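Local coordinates for aromatic-amino-acid transaminase TyrB (Burkholderia cenocepacia K56-2Valvano, PDB 4WD2), which probably catalyses pyridoxal-phosphate-dependent transfer of amino groups between aromatic amino acids and 2-oxo acids, as a class I and II aminotransferase, at residues A[165-168]-A[169-173]; A[200-203]-A[204-207]; A[309-312]-A[313-316]; A[85-88]-A[89-93]. All coordinates share one frame; numbering follows the deposited sequence.

Contact 1 (A[165-168]-A[169-173])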
loop_
_atom_site.group_PDB
_atom_site.type_symbol
_atom_site.label_atom_id
_atom_site.label_comp_id
_atom_site.label_asym_id
_atom_site.label_seq_id
_atom_site.Cartn_x
_atom_site.Cartn_y
_atom_site.Cartn_z
ATOM N N LEU A 165 -18.168 -30.232 1.230
ATOM C CA LEU A 165 -16.834 -30.265 0.645
ATOM C C LEU A 165 -16.581 -31.518 -0.193
ATOM O O LEU A 165 -16.863 -32.633 0.241
ATOM C CB LEU A 165 -15.788 -30.171 1.755
ATOM C CG LEU A 165 -14.317 -30.202 1.346
ATOM C CD1 LEU A 165 -13.895 -28.862 0.771
ATOM C CD2 LEU A 165 -13.473 -30.574 2.551
ATOM N N LYS A 166 -16.050 -31.326 -1.397
ATOM C CA LYS A 166 -15.611 -32.445 -2.223
ATOM C C LYS A 166 -14.183 -32.807 -1.866
ATOM O O LYS A 166 -13.278 -32.606 -2.672
ATOM C CB LYS A 166 -15.686 -32.104 -3.711
ATOM C CG LYS A 166 -17.031 -31.641 -4.200
ATOM C CD LYS A 166 -16.917 -31.115 -5.627
ATOM C CE LYS A 166 -17.342 -32.144 -6.650
ATOM N NZ LYS A 166 -18.793 -32.026 -6.965
ATOM N N PHE A 167 -13.970 -33.334 -0.667
ATOM C CA PHE A 167 -12.605 -33.499 -0.196
ATOM C C PHE A 167 -11.790 -34.517 -0.985
ATOM O O PHE A 167 -10.605 -34.302 -1.228
ATOM C CB PHE A 167 -12.569 -33.890 1.272
ATOM C CG PHE A 167 -11.177 -34.055 1.782
ATOM C CD1 PHE A 167 -10.326 -32.959 1.857
ATOM C CD2 PHE A 167 -10.692 -35.303 2.132
ATOM C CE1 PHE A 167 -9.025 -33.109 2.305
ATOM C CE2 PHE A 167 -9.395 -35.454 2.580
ATOM C CZ PHE A 167 -8.567 -34.355 2.668
ATOM N N ASP A 168 -12.409 -35.630 -1.370
ATOM C CA ASP A 168 -11.707 -36.637 -2.156
ATOM C C ASP A 168 -11.223 -36.049 -3.487
ATOM O O ASP A 168 -10.080 -36.267 -3.884
ATOM C CB ASP A 168 -12.596 -37.857 -2.421
ATOM C CG ASP A 168 -12.805 -38.722 -1.185
ATOM O OD1 ASP A 168 -12.042 -38.585 -0.204
ATOM O OD2 ASP A 168 -13.735 -39.556 -1.208
ATOM N N ALA A 169 -12.091 -35.301 -4.168
ATOM C CA ALA A 169 -11.744 -34.694 -5.452
ATOM C C ALA A 169 -10.695 -33.594 -5.285
ATOM O O ALA A 169 -9.791 -33.461 -6.110
ATOM C CB ALA A 169 -12.990 -34.143 -6.139
ATOM N N MET A 170 -10.831 -32.806 -4.221
ATOM C CA MET A 170 -9.853 -31.782 -3.872
ATOM C C MET A 170 -8.472 -32.385 -3.646
ATOM O O MET A 170 -7.476 -31.902 -4.190
ATOM C CB MET A 170 -10.290 -31.027 -2.616
ATOM C CG MET A 170 -9.219 -30.103 -2.077
ATOM S SD MET A 170 -9.585 -29.355 -0.479
ATOM C CE MET A 170 -8.183 -28.241 -0.333
ATOM N N LEU A 171 -8.420 -33.448 -2.847
ATOM C CA LEU A 171 -7.165 -34.101 -2.494
ATOM C C LEU A 171 -6.501 -34.763 -3.708
ATOM O O LEU A 171 -5.284 -34.680 -3.885
ATOM C CB LEU A 171 -7.406 -35.138 -1.385
ATOM C CG LEU A 171 -6.164 -35.752 -0.735
ATOM C CD1 LEU A 171 -5.364 -34.692 0.007
ATOM C CD2 LEU A 171 -6.540 -36.907 0.202
ATOM N N ALA A 172 -7.302 -35.407 -4.549
ATOM C CA ALA A 172 -6.773 -36.062 -5.743
ATOM C C ALA A 172 -6.243 -35.048 -6.769
ATOM O O ALA A 172 -5.215 -35.283 -7.409
ATOM C CB ALA A 172 -7.838 -36.950 -6.374
ATOM N N ALA A 173 -6.937 -33.926 -6.928
ATOM C CA ALA A 173 -6.477 -32.891 -7.848
ATOM C C ALA A 173 -5.144 -32.301 -7.382
ATOM O O ALA A 173 -4.225 -32.107 -8.181
ATOM C CB ALA A 173 -7.522 -31.797 -7.988
#

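Contact 2 (A[200-203]-A[204-207])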
loop_
_atom_site.group_PDB
_atom_site.type_symbol
_atom_site.label_atom_id
_atom_site.label_comp_id
_atom_site.label_asym_id
_atom_site.label_seq_id
_atom_site.Cartn_x
_atom_site.Cartn_y
_atom_site.Cartn_z
ATOM N N GLY A 200 -8.751 -33.439 10.495
ATOM C CA GLY A 200 -8.339 -34.700 9.905
ATOM C C GLY A 200 -8.063 -34.545 8.418
ATOM O O GLY A 200 -7.051 -35.036 7.912
ATOM N N GLN A 201 -8.959 -33.848 7.721
ATOM C CA GLN A 201 -8.777 -33.558 6.302
ATOM C C GLN A 201 -7.533 -32.693 6.096
ATOM O O GLN A 201 -6.776 -32.888 5.140
ATOM C CB GLN A 201 -10.028 -32.879 5.733
ATOM C CG GLN A 201 -11.286 -33.757 5.829
ATOM C CD GLN A 201 -12.548 -33.042 5.390
ATOM O OE1 GLN A 201 -12.743 -31.873 5.701
ATOM N NE2 GLN A 201 -13.412 -33.745 4.654
ATOM N N TRP A 202 -7.304 -31.760 7.015
ATOM C CA TRP A 202 -6.100 -30.933 6.969
ATOM C C TRP A 202 -4.830 -31.771 7.036
ATOM O O TRP A 202 -3.922 -31.571 6.241
ATOM C CB TRP A 202 -6.094 -29.902 8.101
ATOM C CG TRP A 202 -6.715 -28.590 7.709
ATOM C CD1 TRP A 202 -7.802 -28.001 8.277
ATOM C CD2 TRP A 202 -6.294 -27.720 6.647
ATOM N NE1 TRP A 202 -8.077 -26.809 7.649
ATOM C CE2 TRP A 202 -7.168 -26.616 6.642
ATOM C CE3 TRP A 202 -5.256 -27.763 5.709
ATOM C CZ2 TRP A 202 -7.040 -25.563 5.733
ATOM C CZ3 TRP A 202 -5.131 -26.718 4.799
ATOM C CH2 TRP A 202 -6.020 -25.633 4.820
ATOM N N GLU A 203 -4.761 -32.707 7.978
ATOM C CA GLU A 203 -3.575 -33.556 8.087
ATOM C C GLU A 203 -3.329 -34.329 6.799
ATOM O O GLU A 203 -2.179 -34.427 6.349
ATOM C CB GLU A 203 -3.683 -34.534 9.265
ATOM C CG GLU A 203 -2.337 -34.795 9.931
ATOM C CD GLU A 203 -1.710 -33.518 10.481
ATOM O OE1 GLU A 203 -2.462 -32.666 11.012
ATOM O OE2 GLU A 203 -0.473 -33.366 10.388
ATOM N N LYS A 204 -4.396 -34.874 6.209
ATOM C CA LYS A 204 -4.276 -35.634 4.957
ATOM C C LYS A 204 -3.837 -34.759 3.792
ATOM O O LYS A 204 -3.069 -35.194 2.930
ATOM C CB LYS A 204 -5.594 -36.319 4.603
ATOM C CG LYS A 204 -6.028 -37.378 5.596
ATOM C CD LYS A 204 -7.390 -37.940 5.207
ATOM C CE LYS A 204 -8.036 -38.666 6.371
ATOM N NZ LYS A 204 -9.360 -39.237 5.988
ATOM N N LEU A 205 -4.330 -33.527 3.762
ATOM C CA LEU A 205 -3.918 -32.582 2.738
ATOM C C LEU A 205 -2.442 -32.223 2.890
ATOM O O LEU A 205 -1.727 -32.123 1.902
ATOM C CB LEU A 205 -4.773 -31.318 2.789
ATOM C CG LEU A 205 -4.454 -30.292 1.699
ATOM C CD1 LEU A 205 -4.624 -30.908 0.319
ATOM C CD2 LEU A 205 -5.329 -29.053 1.845
ATOM N N ILE A 206 -1.987 -32.040 4.128
ATOM C CA ILE A 206 -0.597 -31.660 4.365
ATOM C C ILE A 206 0.343 -32.812 3.997
ATOM O O ILE A 206 1.433 -32.574 3.473
ATOM C CB ILE A 206 -0.360 -31.216 5.837
ATOM C CG1 ILE A 206 -1.149 -29.930 6.134
ATOM C CG2 ILE A 206 1.127 -30.967 6.096
ATOM C CD1 ILE A 206 -1.256 -29.577 7.612
ATOM N N ASP A 207 -0.090 -34.048 4.245
ATOM C CA ASP A 207 0.653 -35.227 3.796
ATOM C C ASP A 207 1.037 -35.093 2.321
ATOM O O ASP A 207 2.188 -35.294 1.942
ATOM C CB ASP A 207 -0.166 -36.509 3.976
ATOM C CG ASP A 207 -0.402 -36.877 5.439
ATOM O OD1 ASP A 207 0.309 -36.366 6.334
ATOM O OD2 ASP A 207 -1.289 -37.724 5.679
#

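Contact 3 (A[309-312]-A[313-316])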
loop_
_atom_site.group_PDB
_atom_site.type_symbol
_atom_site.label_atom_id
_atom_site.label_comp_id
_atom_site.label_asym_id
_atom_site.label_seq_id
_atom_site.Cartn_x
_atom_site.Cartn_y
_atom_site.Cartn_z
ATOM N N PRO A 309 -1.566 -6.389 27.681
ATOM C CA PRO A 309 -2.367 -7.519 28.182
ATOM C C PRO A 309 -3.828 -7.169 28.477
ATOM O O PRO A 309 -4.716 -7.944 28.120
ATOM C CB PRO A 309 -1.627 -7.922 29.456
ATOM C CG PRO A 309 -0.196 -7.561 29.159
ATOM C CD PRO A 309 -0.296 -6.254 28.417
ATOM N N ALA A 310 -4.077 -6.024 29.103
ATOM C CA ALA A 310 -5.450 -5.591 29.343
ATOM C C ALA A 310 -6.215 -5.438 28.027
ATOM O O ALA A 310 -7.350 -5.904 27.902
ATOM C CB ALA A 310 -5.466 -4.288 30.127
ATOM N N LEU A 311 -5.589 -4.799 27.040
ATOM C CA LEU A 311 -6.245 -4.577 25.751
ATOM C C LEU A 311 -6.337 -5.871 24.955
ATOM O O LEU A 311 -7.322 -6.101 24.258
ATOM C CB LEU A 311 -5.510 -3.512 24.928
ATOM C CG LEU A 311 -5.367 -2.100 25.502
ATOM C CD1 LEU A 311 -4.746 -1.163 24.473
ATOM C CD2 LEU A 311 -6.704 -1.570 25.972
ATOM N N ARG A 312 -5.304 -6.707 25.049
ATOM C CA ARG A 312 -5.295 -7.999 24.363
ATOM C C ARG A 312 -6.468 -8.847 24.837
ATOM O O ARG A 312 -7.146 -9.483 24.041
ATOM C CB ARG A 312 -3.969 -8.733 24.599
ATOM C CG ARG A 312 -3.923 -10.176 24.086
ATOM C CD ARG A 312 -4.079 -10.249 22.579
ATOM N NE ARG A 312 -3.712 -11.557 22.029
ATOM C CZ ARG A 312 -2.493 -11.860 21.582
ATOM N NH1 ARG A 312 -1.526 -10.955 21.635
ATOM N NH2 ARG A 312 -2.235 -13.064 21.084
ATOM N N LYS A 313 -6.715 -8.831 26.141
ATOM C CA LYS A 313 -7.825 -9.581 26.715
ATOM C C LYS A 313 -9.178 -9.018 26.271
ATOM O O LYS A 313 -10.085 -9.766 25.911
ATOM C CB LYS A 313 -7.729 -9.584 28.241
ATOM C CG LYS A 313 -8.744 -10.492 28.918
ATOM C CD LYS A 313 -8.536 -10.528 30.421
ATOM C CE LYS A 313 -9.609 -11.358 31.103
ATOM N NZ LYS A 313 -9.471 -11.302 32.584
ATOM N N GLN A 314 -9.304 -7.697 26.297
ATOM C CA GLN A 314 -10.537 -7.037 25.899
ATOM C C GLN A 314 -10.847 -7.294 24.434
ATOM O O GLN A 314 -12.000 -7.494 24.056
ATOM C CB GLN A 314 -10.440 -5.540 26.154
ATOM C CG GLN A 314 -11.728 -4.775 25.908
ATOM C CD GLN A 314 -11.523 -3.289 26.057
ATOM O OE1 GLN A 314 -10.385 -2.822 26.155
ATOM N NE2 GLN A 314 -12.614 -2.531 26.069
ATOM N N TRP A 315 -9.809 -7.287 23.610
ATOM C CA TRP A 315 -9.963 -7.586 22.194
ATOM C C TRP A 315 -10.411 -9.030 21.949
ATOM O O TRP A 315 -11.375 -9.260 21.218
ATOM C CB TRP A 315 -8.660 -7.312 21.444
ATOM C CG TRP A 315 -8.695 -7.794 20.027
ATOM C CD1 TRP A 315 -9.454 -7.292 19.008
ATOM C CD2 TRP A 315 -7.947 -8.882 19.472
ATOM N NE1 TRP A 315 -9.224 -7.997 17.854
ATOM C CE2 TRP A 315 -8.304 -8.979 18.110
ATOM C CE3 TRP A 315 -7.006 -9.779 19.990
ATOM C CZ2 TRP A 315 -7.752 -9.934 17.262
ATOM C CZ3 TRP A 315 -6.457 -10.727 19.146
ATOM C CH2 TRP A 315 -6.832 -10.799 17.797
ATOM N N GLU A 316 -9.716 -9.998 22.549
ATOM C CA GLU A 316 -10.058 -11.408 22.358
ATOM C C GLU A 316 -11.477 -11.702 22.833
ATOM O O GLU A 316 -12.194 -12.503 22.228
ATOM C CB GLU A 316 -9.064 -12.318 23.090
ATOM C CG GLU A 316 -7.653 -12.308 22.509
ATOM C CD GLU A 316 -6.775 -13.428 23.054
ATOM O OE1 GLU A 316 -7.321 -14.428 23.573
ATOM O OE2 GLU A 316 -5.534 -13.310 22.954
HETATM O O HOH W 1 -4.211 -15.572 21.178
#

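Contact 4 (A[85-88]-A[89-93])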
loop_
_atom_site.group_PDB
_atom_site.type_symbol
_atom_site.label_atom_id
_atom_site.label_comp_id
_atom_site.label_asym_id
_atom_site.label_seq_id
_atom_site.Cartn_x
_atom_site.Cartn_y
_atom_site.Cartn_z
ATOM N N ALA A 85 4.315 -9.298 17.223
ATOM C CA ALA A 85 2.982 -9.546 17.763
ATOM C C ALA A 85 2.153 -10.364 16.778
ATOM O O ALA A 85 1.476 -11.312 17.159
ATOM C CB ALA A 85 2.286 -8.240 18.082
ATOM N N VAL A 86 2.209 -9.989 15.506
ATOM C CA VAL A 86 1.478 -10.706 14.471
ATOM C C VAL A 86 1.944 -12.151 14.350
ATOM O O VAL A 86 1.129 -13.067 14.241
ATOM C CB VAL A 86 1.621 -10.004 13.114
ATOM C CG1 VAL A 86 1.111 -10.892 11.989
ATOM C CG2 VAL A 86 0.876 -8.695 13.144
ATOM N N GLN A 87 3.259 -12.355 14.376
ATOM C CA GLN A 87 3.818 -13.697 14.242
ATOM C C GLN A 87 3.388 -14.585 15.409
ATOM O O GLN A 87 3.014 -15.750 15.226
ATOM C CB GLN A 87 5.339 -13.629 14.153
ATOM C CG GLN A 87 5.978 -14.940 13.757
ATOM C CD GLN A 87 7.471 -14.892 13.890
ATOM O OE1 GLN A 87 8.025 -15.242 14.930
ATOM N NE2 GLN A 87 8.135 -14.441 12.842
ATOM N N SER A 88 3.429 -14.018 16.608
ATOM C CA SER A 88 2.990 -14.712 17.818
ATOM C C SER A 88 1.495 -15.045 17.774
ATOM O O SER A 88 1.076 -16.144 18.143
ATOM C CB SER A 88 3.298 -13.863 19.049
ATOM O OG SER A 88 2.967 -14.561 20.234
ATOM N N LEU A 89 0.687 -14.092 17.327
ATOM C CA LEU A 89 -0.754 -14.307 17.239
ATOM C C LEU A 89 -1.099 -15.423 16.264
ATOM O O LEU A 89 -1.943 -16.269 16.549
ATOM C CB LEU A 89 -1.459 -13.018 16.813
ATOM C CG LEU A 89 -2.938 -13.149 16.450
ATOM C CD1 LEU A 89 -3.781 -13.510 17.669
ATOM C CD2 LEU A 89 -3.428 -11.851 15.827
ATOM N N VAL A 90 -0.444 -15.417 15.108
ATOM C CA VAL A 90 -0.753 -16.377 14.053
ATOM C C VAL A 90 -0.261 -17.793 14.358
ATOM O O VAL A 90 -1.002 -18.757 14.173
ATOM C CB VAL A 90 -0.163 -15.927 12.705
ATOM C CG1 VAL A 90 -0.314 -17.029 11.652
ATOM C CG2 VAL A 90 -0.844 -14.656 12.235
ATOM N N PHE A 91 0.979 -17.925 14.821
ATOM C CA PHE A 91 1.576 -19.249 14.999
ATOM C C PHE A 91 1.499 -19.749 16.437
ATOM O O PHE A 91 1.724 -20.933 16.702
ATOM C CB PHE A 91 3.041 -19.243 14.541
ATOM C CG PHE A 91 3.215 -18.979 13.069
ATOM C CD1 PHE A 91 3.338 -17.682 12.591
ATOM C CD2 PHE A 91 3.262 -20.028 12.165
ATOM C CE1 PHE A 91 3.490 -17.435 11.239
ATOM C CE2 PHE A 91 3.422 -19.785 10.805
ATOM C CZ PHE A 91 3.531 -18.487 10.345
ATOM N N GLY A 92 1.178 -18.849 17.359
ATOM C CA GLY A 92 1.242 -19.158 18.771
ATOM C C GLY A 92 2.617 -18.789 19.282
ATOM O O GLY A 92 3.628 -19.065 18.624
ATOM N N ALA A 93 2.655 -18.157 20.452
ATOM C CA ALA A 93 3.897 -17.725 21.081
ATOM C C ALA A 93 4.926 -18.842 21.197
ATOM O O ALA A 93 6.125 -18.607 21.020
ATOM C CB ALA A 93 3.606 -17.143 22.472
#

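Contact 1 (A[165-168]-A[169-173])
Phe-167 and Leu-171 meet one turn apart at the N-terminal end of helix 167-175, an i to i+4 aromatic-aliphatic pair on the first turn. CG of Phe-167 is anti to the backbone N (chi1 -180°), and from there the ring leans outward and somewhat toward the C-terminal end of the helix, against Leu-171. The ring touches with its outer end: CE2 is 4.0 Å from Leu-171 CD2, and CZ lies about as close to both leucine methyls. Leu-171 CB sits over one face of the same ring, 4.3 Å above the plane and displaced to the rim, so the leucine covers part of that face. The sulfur of Met-170 comes up obliquely, its SD 4.4 Å from Phe-167 CD1. Because the methionine is fully extended beyond CG, its end passes on beyond the phenylalanine to Leu-205 of helix 199-211, the helix that also meets Phe-167 through Gln-201 and Leu-171 through Val-208. On another side of the turn, the side chains of Lys-166 and Ala-169 come nearest through their CB atoms; the lysine chain bends at its last two torsions, and NZ forms a long, weak ion pair with Asp-159. Main-chain bonds start the helix: Met-170 N to Lys-166 O, Leu-171 N to Phe-167 O and Ala-172 N to Asp-168 O. Lys-166 is the N-cap and also the centre of an inverse gamma turn, closed by a weak bond of 3.1 Å from Phe-167 N to Leu-165 O.

Contact 2 (A[200-203]-A[204-207])
Trp-202 and Leu-205 run side by side in the same direction on helix 199-211, and the benzo part of the indole does the touching: CZ3 lies 3.8 Å from Leu-205 CD2, in an oblique approach. The carbonyl of Trp-202 serves the next turn. It accepts the bond from Ile-206 N, while Ile-206 CG1 lies only 3.2 Å from the same oxygen, packed close to the main chain. Glu-203 starts from an unusual first torsion (chi1 -145°) and then bends at chi2, giving a carboxylate that points outward from the helix. The two carboxylates do not touch, OE2 of Glu-203 and OD1 of Asp-207 being 5.1 Å apart; both form salt bridges to NH1 of Arg-242, which probably offsets their like charge. Glu-238 brings a further carboxylate close to Glu-203 OE2; Glu-203 or Glu-238 may therefore be protonated part of the time. Lys-204 instead runs back along the preceding turn, with CG 3.4 Å from Gly-200 O, the oxygen to which its own N is bonded at 3.2 Å; beyond CG the chain is extended. The helix is the connection of a beta-alpha-beta unit between parallel strands 182-186 and 215-220. Leu-205 packs on helix 167-175, whereas Trp-202 and Ile-206 lean on helix 234-241.

Contact 3 (A[309-312]-A[313-316])
Arg-312 and Glu-316 form an i to i+4 salt bridge, made by the inner guanidinium nitrogen: NE reaches Glu-316 OE2 at 2.7 Å. The bond is short but bent, with an N-H...O angle of 145°. It uses the anti lone pair of OE2, and the guanidinium and carboxylate planes stand 48° apart, so the two groups do not pair flat against each other. A kink at chi2 of the arginine (63°) turns the chain along the helix and brings NE alongside Glu-316 OE2. One water completes the link, accepting from Arg-312 NH2 and donating to Glu-316 OE2, each at 3.2 Å, while NH1 is held by the carbonyl of Leu-306. All of this lies on the first turns of helix 309-338, the longest helix of the chain, where Lys-313, Gln-314, Trp-315 and Glu-316 each give their backbone N-H to the carbonyl four residues earlier. Van der Waals contacts are made by CD of the arginine and by Leu-311. Arg-312 CD comes up to the edge of the Trp-315 indole, 3.9 Å from CE3, and Leu-311 runs alongside Gln-314 with CD2 3.9 Å from OE1. The indole itself is fixed from outside: NE1 bonds to the carbonyl of Asn-255 and the ring stacks on Phe-256, the two residues that follow Lys-254, the lysine carrying the pyridoxal phosphate.

Contact 4 (A[85-88]-A[89-93])
Gln-87 and Phe-91 cross on the last turn of helix 80-91, and the glutamine can be followed outward along their contact. From CB the chain sets off anti to the backbone N (chi1 -169°), which places CG beside the phenyl ring, 4.0 Å from Phe-91 CD1. Beyond CG the chain is extended up to CD, whose amide plane stands almost at right angles, 86°, to the ring. At the tip OE1 accepts a hydrogen bond from Arg-98 NH1, while NE2 is bonded to Thr-105 OG1 and to a glycerol that probably comes from the crystallisation liquor; partners on both atoms fix the rotation of the amide. The backbone of Gln-87 meets the same ring, since its O lies in the ring plane at the edge, 3.3 Å from Phe-91 CD1, and also takes the N-H of Phe-91. Alongside, Val-86 CG1 and Val-90 CG2 approach to 4.2 Å. Gly-92, the first residue past the helix, has positive phi (91°) and still gives a weak bond of 2.8 Å from its N to Ser-88 O. Past that turn Ala-93 comes beside the serine hydroxyl, its CA 3.4 Å from Ser-88 OG. In the fold, this helix end packs against both the large mixed sheet and helix 234-241: Phe-91 touches Ile-103 on strand 103-108 and Val-236 and Ala-240 on the helix, while Val-86 and Val-90 lie on Asn-250 of strand 246-251.

How the contacts relate
All four contacts are local, between residues mostly three or four apart on one helix or at its end, but their settings differ. Contacts 1 and 2 lie on adjacent helices that pack together, with centres 11 Å apart; Leu-171 CD1 comes to 3.7 Å from Leu-205 CA. Contacts 3 and 4 are likewise neighbours, Arg-312 and Trp-315 both resting on Leu-89, whereas contacts 1 and 3 stand on opposite sides of the chain's centre. Contacts 1 and 3 are surface sites, one held by hydrocarbon and sulfur, the other by a salt bridge and water. Contacts 2 and 4 are partly buried, while the acids of contact 2 and the glutamine amide of contact 4 find partners elsewhere in the fold.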